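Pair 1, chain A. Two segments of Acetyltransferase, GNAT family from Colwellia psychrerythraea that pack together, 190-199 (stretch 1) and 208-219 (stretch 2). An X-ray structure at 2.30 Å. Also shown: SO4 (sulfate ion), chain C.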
# COMPACT_ATOMS: atom_id res chain seq x y z
N LYS A 190 2.99 22.81 -8.61
CA LYS A 190 1.74 22.02 -8.54
C LYS A 190 1.63 20.94 -9.63
O LYS A 190 2.23 21.03 -10.71
CB LYS A 190 0.51 22.97 -8.60
CG LYS A 190 0.19 23.65 -7.27
CD LYS A 190 -0.72 24.88 -7.47
CE LYS A 190 -1.05 25.56 -6.11
NZ LYS A 190 -2.21 24.86 -5.37
N LEU A 191 0.86 19.91 -9.30
CA LEU A 191 0.70 18.74 -10.13
C LEU A 191 -0.37 19.03 -11.18
O LEU A 191 -1.48 19.34 -10.82
CB LEU A 191 0.26 17.54 -9.28
CG LEU A 191 1.40 16.65 -8.81
CD1 LEU A 191 0.86 15.51 -7.95
CD2 LEU A 191 2.22 16.09 -10.03
N LEU A 192 -0.03 18.96 -12.46
CA LEU A 192 -1.04 19.01 -13.50
C LEU A 192 -1.57 17.61 -13.81
O LEU A 192 -2.71 17.46 -14.25
CB LEU A 192 -0.49 19.66 -14.76
CG LEU A 192 -0.16 21.15 -14.63
CD1 LEU A 192 0.40 21.71 -15.92
CD2 LEU A 192 -1.38 21.95 -14.16
N ALA A 193 -0.76 16.58 -13.58
CA ALA A 193 -1.22 15.22 -13.82
C ALA A 193 -0.29 14.24 -13.15
O ALA A 193 0.85 14.57 -12.90
CB ALA A 193 -1.26 14.93 -15.33
N ALA A 194 -0.77 13.02 -12.95
CA ALA A 194 0.03 11.92 -12.39
C ALA A 194 -0.02 10.78 -13.37
O ALA A 194 -1.10 10.45 -13.83
CB ALA A 194 -0.58 11.44 -11.06
N GLY A 195 1.10 10.13 -13.64
CA GLY A 195 1.12 9.01 -14.56
C GLY A 195 1.75 7.81 -13.92
O GLY A 195 2.69 7.94 -13.12
N GLU A 196 1.25 6.63 -14.30
CA GLU A 196 1.73 5.33 -13.84
C GLU A 196 2.18 4.46 -15.03
O GLU A 196 1.46 4.35 -16.01
CB GLU A 196 0.63 4.60 -13.09
CG GLU A 196 0.02 5.43 -11.99
CD GLU A 196 -1.04 4.71 -11.12
OE1 GLU A 196 -1.27 3.48 -11.28
OE2 GLU A 196 -1.65 5.38 -10.27
N CYS A 197 3.37 3.89 -14.93
CA CYS A 197 3.89 2.97 -15.90
C CYS A 197 4.28 1.70 -15.15
O CYS A 197 5.42 1.57 -14.69
CB CYS A 197 5.10 3.59 -16.57
SG CYS A 197 5.86 2.60 -17.88
N ARG A 198 3.34 0.76 -15.02
CA ARG A 198 3.52 -0.34 -14.09
C ARG A 198 3.99 -1.58 -14.75
O ARG A 198 3.44 -1.99 -15.76
CB ARG A 198 2.20 -0.72 -13.48
CG ARG A 198 1.43 0.40 -12.73
CD ARG A 198 0.00 -0.16 -12.48
NE ARG A 198 -0.89 0.94 -12.48
CZ ARG A 198 -1.90 1.17 -13.31
NH1 ARG A 198 -2.57 2.31 -13.12
NH2 ARG A 198 -2.30 0.29 -14.20
N LEU A 199 4.97 -2.22 -14.16
CA LEU A 199 5.45 -3.47 -14.68
C LEU A 199 4.65 -4.55 -14.04
O LEU A 199 4.10 -4.35 -12.99
CB LEU A 199 6.91 -3.69 -14.34
CG LEU A 199 7.84 -3.02 -15.33
CD1 LEU A 199 7.49 -1.56 -15.54
CD2 LEU A 199 9.35 -3.21 -14.87
N ALA A 208 3.80 -3.02 -20.13
CA ALA A 208 3.61 -1.99 -19.12
C ALA A 208 2.14 -1.56 -19.14
O ALA A 208 1.57 -1.30 -20.20
CB ALA A 208 4.52 -0.83 -19.38
N ASP A 209 1.53 -1.47 -17.97
CA ASP A 209 0.14 -1.11 -17.84
C ASP A 209 0.10 0.35 -17.36
O ASP A 209 0.59 0.65 -16.26
CB ASP A 209 -0.48 -2.05 -16.81
CG ASP A 209 -2.01 -1.96 -16.71
OD1 ASP A 209 -2.71 -1.27 -17.49
OD2 ASP A 209 -2.52 -2.65 -15.81
N LEU A 210 -0.46 1.24 -18.17
CA LEU A 210 -0.43 2.67 -17.91
C LEU A 210 -1.72 3.20 -17.29
O LEU A 210 -2.80 2.73 -17.57
CB LEU A 210 -0.15 3.43 -19.20
CG LEU A 210 0.96 2.85 -20.06
CD1 LEU A 210 1.20 3.70 -21.33
CD2 LEU A 210 2.27 2.64 -19.27
N GLY A 211 -1.59 4.19 -16.42
CA GLY A 211 -2.74 4.94 -15.89
C GLY A 211 -2.36 6.40 -15.78
O GLY A 211 -1.18 6.74 -15.73
N MSE A 212 -3.35 7.27 -15.78
CA MSE A 212 -3.14 8.68 -15.56
C MSE A 212 -4.33 9.34 -14.85
O MSE A 212 -5.46 8.87 -14.93
CB MSE A 212 -2.92 9.48 -16.85
CG MSE A 212 -2.93 8.75 -18.15
SE MSE A 212 -4.67 8.52 -18.92
CE MSE A 212 -5.21 6.80 -18.28
N ILE A 213 -4.01 10.45 -14.17
CA ILE A 213 -5.00 11.36 -13.65
C ILE A 213 -4.62 12.77 -14.04
O ILE A 213 -3.52 13.24 -13.74
CB ILE A 213 -5.04 11.32 -12.08
CG1 ILE A 213 -5.28 9.92 -11.52
CG2 ILE A 213 -6.09 12.29 -11.60
CD1 ILE A 213 -5.05 9.82 -9.88
N VAL A 214 -5.55 13.46 -14.69
CA VAL A 214 -5.34 14.85 -15.07
C VAL A 214 -6.03 15.69 -14.07
O VAL A 214 -7.13 15.34 -13.68
CB VAL A 214 -5.94 15.18 -16.46
CG1 VAL A 214 -5.85 16.70 -16.74
CG2 VAL A 214 -5.27 14.39 -17.50
N ALA A 215 -5.40 16.77 -13.64
CA ALA A 215 -6.06 17.67 -12.68
C ALA A 215 -7.40 18.11 -13.25
O ALA A 215 -7.51 18.49 -14.42
CB ALA A 215 -5.22 18.89 -12.37
N GLN A 216 -8.42 18.03 -12.41
CA GLN A 216 -9.77 18.41 -12.81
C GLN A 216 -9.84 19.89 -13.19
O GLN A 216 -10.75 20.29 -13.87
CB GLN A 216 -10.77 18.11 -11.68
CG GLN A 216 -12.24 18.02 -12.08
CD GLN A 216 -12.50 17.29 -13.46
OE1 GLN A 216 -11.95 16.20 -13.74
NE2 GLN A 216 -13.33 17.93 -14.34
N SER A 217 -8.87 20.67 -12.75
CA SER A 217 -8.75 22.09 -13.15
C SER A 217 -8.15 22.33 -14.56
O SER A 217 -8.02 23.47 -14.99
CB SER A 217 -7.89 22.84 -12.13
OG SER A 217 -6.65 22.21 -12.02
N ASN A 218 -7.77 21.27 -15.25
CA ASN A 218 -7.03 21.35 -16.50
C ASN A 218 -7.51 20.30 -17.51
O ASN A 218 -6.75 19.80 -18.30
CB ASN A 218 -5.52 21.20 -16.23
CG ASN A 218 -4.94 22.40 -15.51
OD1 ASN A 218 -4.40 23.34 -16.13
ND2 ASN A 218 -5.07 22.41 -14.20
N ARG A 219 -8.80 19.98 -17.46
CA ARG A 219 -9.38 19.11 -18.47
C ARG A 219 -9.52 19.87 -19.78
O ARG A 219 -9.72 21.09 -19.80
CB ARG A 219 -10.75 18.56 -18.01
CG ARG A 219 -10.72 17.93 -16.56
CD ARG A 219 -9.58 16.92 -16.35
NE ARG A 219 -9.62 15.86 -17.35
CZ ARG A 219 -10.35 14.75 -17.28
NH1 ARG A 219 -10.27 13.85 -18.26
NH2 ARG A 219 -11.12 14.49 -16.21
S SO4 C . -8.01 15.37 -20.82
O1 SO4 C . -8.75 16.51 -20.26
O2 SO4 C . -8.41 14.10 -20.20
O3 SO4 C . -6.61 15.67 -20.61
O4 SO4 C . -8.27 15.15 -22.26

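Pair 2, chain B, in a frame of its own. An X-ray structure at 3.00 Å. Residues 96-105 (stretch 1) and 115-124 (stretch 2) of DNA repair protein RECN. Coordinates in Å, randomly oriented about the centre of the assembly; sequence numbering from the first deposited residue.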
# COMPACT_ATOMS: atom_id res chain seq x y z
N GLY B 96 -2.62 -27.82 13.24
CA GLY B 96 -2.89 -28.49 14.50
C GLY B 96 -2.57 -27.68 15.74
O GLY B 96 -2.11 -28.22 16.74
N GLU B 97 -2.80 -26.37 15.67
CA GLU B 97 -2.47 -25.50 16.79
C GLU B 97 -3.69 -24.76 17.34
O GLU B 97 -4.71 -24.64 16.66
CB GLU B 97 -1.37 -24.51 16.41
CG GLU B 97 -0.04 -25.16 16.01
CD GLU B 97 0.67 -25.83 17.17
OE1 GLU B 97 0.54 -25.35 18.32
OE2 GLU B 97 1.37 -26.84 16.93
N LYS B 98 -3.57 -24.28 18.57
CA LYS B 98 -4.70 -23.68 19.28
C LYS B 98 -4.76 -22.18 19.08
O LYS B 98 -5.83 -21.59 19.12
CB LYS B 98 -4.63 -24.02 20.77
CG LYS B 98 -3.25 -23.82 21.39
CD LYS B 98 -3.26 -23.97 22.91
CE LYS B 98 -1.85 -24.05 23.48
NZ LYS B 98 -1.12 -25.26 23.01
N GLU B 99 -3.60 -21.56 18.86
CA GLU B 99 -3.57 -20.11 18.68
C GLU B 99 -2.28 -19.61 18.05
O GLU B 99 -1.22 -20.19 18.24
CB GLU B 99 -3.80 -19.41 20.01
CG GLU B 99 -2.63 -19.46 20.96
CD GLU B 99 -2.93 -18.75 22.25
OE1 GLU B 99 -4.09 -18.81 22.70
OE2 GLU B 99 -2.01 -18.12 22.82
N LEU B 100 -2.39 -18.51 17.31
CA LEU B 100 -1.24 -17.90 16.67
C LEU B 100 -0.94 -16.53 17.25
O LEU B 100 -1.80 -15.92 17.89
CB LEU B 100 -1.45 -17.80 15.15
CG LEU B 100 -2.47 -16.83 14.55
CD1 LEU B 100 -2.03 -15.38 14.68
CD2 LEU B 100 -2.68 -17.17 13.09
N LEU B 101 0.28 -16.05 17.02
CA LEU B 101 0.71 -14.77 17.54
C LEU B 101 1.59 -14.07 16.53
O LEU B 101 2.47 -14.70 15.94
CB LEU B 101 1.48 -14.96 18.85
CG LEU B 101 2.19 -13.72 19.39
CD1 LEU B 101 1.22 -12.88 20.21
CD2 LEU B 101 3.38 -14.13 20.21
N VAL B 102 1.37 -12.78 16.33
CA VAL B 102 2.20 -12.00 15.42
C VAL B 102 2.71 -10.75 16.11
O VAL B 102 1.94 -9.83 16.38
CB VAL B 102 1.42 -11.59 14.17
CG1 VAL B 102 2.32 -10.80 13.23
CG2 VAL B 102 0.84 -12.81 13.47
N THR B 103 4.00 -10.70 16.38
CA THR B 103 4.61 -9.53 17.01
C THR B 103 5.51 -8.80 16.01
O THR B 103 6.29 -9.43 15.29
CB THR B 103 5.43 -9.92 18.26
OG1 THR B 103 4.71 -10.88 19.04
CG2 THR B 103 5.72 -8.70 19.12
N GLY B 104 5.39 -7.48 15.97
CA GLY B 104 6.23 -6.67 15.10
C GLY B 104 6.94 -5.56 15.85
O GLY B 104 6.34 -4.90 16.70
N PHE B 105 8.21 -5.33 15.52
CA PHE B 105 9.00 -4.30 16.20
C PHE B 105 9.53 -3.24 15.25
O PHE B 105 10.18 -3.56 14.26
CB PHE B 105 10.17 -4.94 16.95
CG PHE B 105 9.76 -6.00 17.92
CD1 PHE B 105 9.43 -7.27 17.48
CD2 PHE B 105 9.70 -5.73 19.27
CE1 PHE B 105 9.06 -8.26 18.36
CE2 PHE B 105 9.33 -6.71 20.17
CZ PHE B 105 9.00 -7.98 19.71
N ASP B 115 8.99 0.45 19.96
CA ASP B 115 7.58 0.28 19.62
C ASP B 115 7.27 -1.11 19.07
O ASP B 115 7.95 -1.59 18.17
CB ASP B 115 7.13 1.34 18.61
CG ASP B 115 7.20 2.74 19.18
OD1 ASP B 115 8.32 3.27 19.31
OD2 ASP B 115 6.13 3.30 19.50
N SER B 116 6.23 -1.73 19.61
CA SER B 116 5.79 -3.02 19.12
C SER B 116 4.27 -3.05 18.96
O SER B 116 3.55 -2.24 19.54
CB SER B 116 6.24 -4.14 20.08
OG SER B 116 5.67 -4.00 21.37
N ALA B 117 3.79 -3.96 18.13
CA ALA B 117 2.37 -4.22 17.98
C ALA B 117 2.21 -5.72 17.84
O ALA B 117 3.10 -6.40 17.33
CB ALA B 117 1.82 -3.51 16.75
N SER B 118 1.10 -6.26 18.32
CA SER B 118 0.87 -7.69 18.19
C SER B 118 -0.59 -8.02 17.95
O SER B 118 -1.49 -7.25 18.28
CB SER B 118 1.38 -8.43 19.43
OG SER B 118 0.38 -8.49 20.43
N ARG B 119 -0.81 -9.19 17.35
CA ARG B 119 -2.14 -9.69 17.09
C ARG B 119 -2.15 -11.18 17.40
O ARG B 119 -1.36 -11.93 16.85
CB ARG B 119 -2.51 -9.45 15.62
CG ARG B 119 -3.92 -9.85 15.24
CD ARG B 119 -4.96 -8.99 15.93
NE ARG B 119 -6.27 -9.16 15.31
CZ ARG B 119 -6.69 -8.47 14.26
NH1 ARG B 119 -5.90 -7.56 13.71
NH2 ARG B 119 -7.90 -8.68 13.75
N ARG B 120 -3.03 -11.59 18.31
CA ARG B 120 -3.15 -12.99 18.69
C ARG B 120 -4.52 -13.52 18.31
O ARG B 120 -5.54 -12.93 18.67
CB ARG B 120 -2.95 -13.17 20.20
CG ARG B 120 -3.10 -14.60 20.68
CD ARG B 120 -2.97 -14.71 22.20
NE ARG B 120 -4.16 -14.21 22.88
CZ ARG B 120 -5.24 -14.94 23.14
NH1 ARG B 120 -5.28 -16.22 22.77
NH2 ARG B 120 -6.28 -14.41 23.77
N LEU B 121 -4.56 -14.62 17.57
CA LEU B 121 -5.82 -15.25 17.23
C LEU B 121 -5.94 -16.57 17.96
O LEU B 121 -5.01 -17.37 17.97
CB LEU B 121 -5.93 -15.46 15.73
CG LEU B 121 -6.12 -14.20 14.90
CD1 LEU B 121 -6.35 -14.57 13.45
CD2 LEU B 121 -7.29 -13.39 15.44
N SER B 122 -7.10 -16.80 18.57
CA SER B 122 -7.31 -18.01 19.34
C SER B 122 -8.34 -18.89 18.66
O SER B 122 -9.37 -18.41 18.20
CB SER B 122 -7.77 -17.66 20.76
OG SER B 122 -8.04 -18.83 21.50
N SER B 123 -8.05 -20.18 18.60
CA SER B 123 -8.96 -21.15 17.99
C SER B 123 -10.26 -21.22 18.78
O SER B 123 -11.27 -21.73 18.29
CB SER B 123 -8.31 -22.53 17.92
OG SER B 123 -9.21 -23.49 17.40
N ALA B 124 -10.26 -20.65 19.96
CA ALA B 124 -11.45 -20.57 20.77
C ALA B 124 -12.47 -19.71 20.06
O ALA B 124 -13.66 -19.98 20.13
CB ALA B 124 -11.13 -19.98 22.10

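Both pairs are two antiparallel strands joined by a ladder of backbone hydrogen bonds. The strand axes approach to 4.6 Å in pair 1 and 4.7 Å in pair 2. Their N-to-C directions differ by 159° and 172°. Fourteen central residues superpose with an RMSD of 0.4 Å.

The register is the same. Ala A194 with Ile A213 matches Leu B100 with Leu B121, and each is a hydrogen-bonded pair. Ala A194 N donates to Ile A213 O at 2.9 Å, and Leu B100 N donates to Leu B121 O at 2.9 Å. Glu A196 with Gly A211 matches Val B102 with Arg B119. Arg A198 with Asp A209 matches Gly B104 with Ala B117, though the CA atoms of Arg A198 and Gly B104 lie 1.2 Å apart. One further bond closes each ladder. Ala A215 N reaches Leu A192 O at 2.8 Å, and Ser B123 N reaches Lys B98 O at 2.7 Å.

The buried surface is also alike, 668 Å² in pair 1 and 672 Å² in pair 2. The side chains that supply it differ.

In pair 1 the charges lie on the face of Glu A196, Arg A198 and Asp A209. Arg A198 NH2 forms a salt bridge with Asp A209 OD2 at 3.4 Å. Within its own strand, Arg A198 NH1 forms another with Glu A196 OE1 at 2.5 Å. Gly A211 leaves space for this arginine. An ideal CB on Gly A211 would lie 2.6 Å from Arg A198 NH1, a clash. In pair 2 the matching position is Arg B119. Its partner across the strands is Val B102, and the end of the arginine leads away from the other strand. Gly B104 sits where pair 1 has Arg A198, so that side chain is absent.

Pair 2 places its cross-strand salt bridge on the other face. Arg B120 NH1 meets Glu B99 OE1 at 2.9 Å, and the hydrogen bond within it is weak. The matching residues in pair 1 are Met A212, a selenomethionine, and Ala A193. They form no such link.

Apolar packing changes face as well. In pair 1, Cys A197 SG lies 3.8 Å from Leu A210 CD2 and 4.0 Å from Ala A208 CB. The corresponding residues of pair 2 are Thr B103, Ser B118 and Ser B116. In pair 2, Leu B100 CG packs 3.9 Å from Leu B121 CB, on the face shared with Val B102. The smaller Ala A194 takes the place of Leu B100 in pair 1.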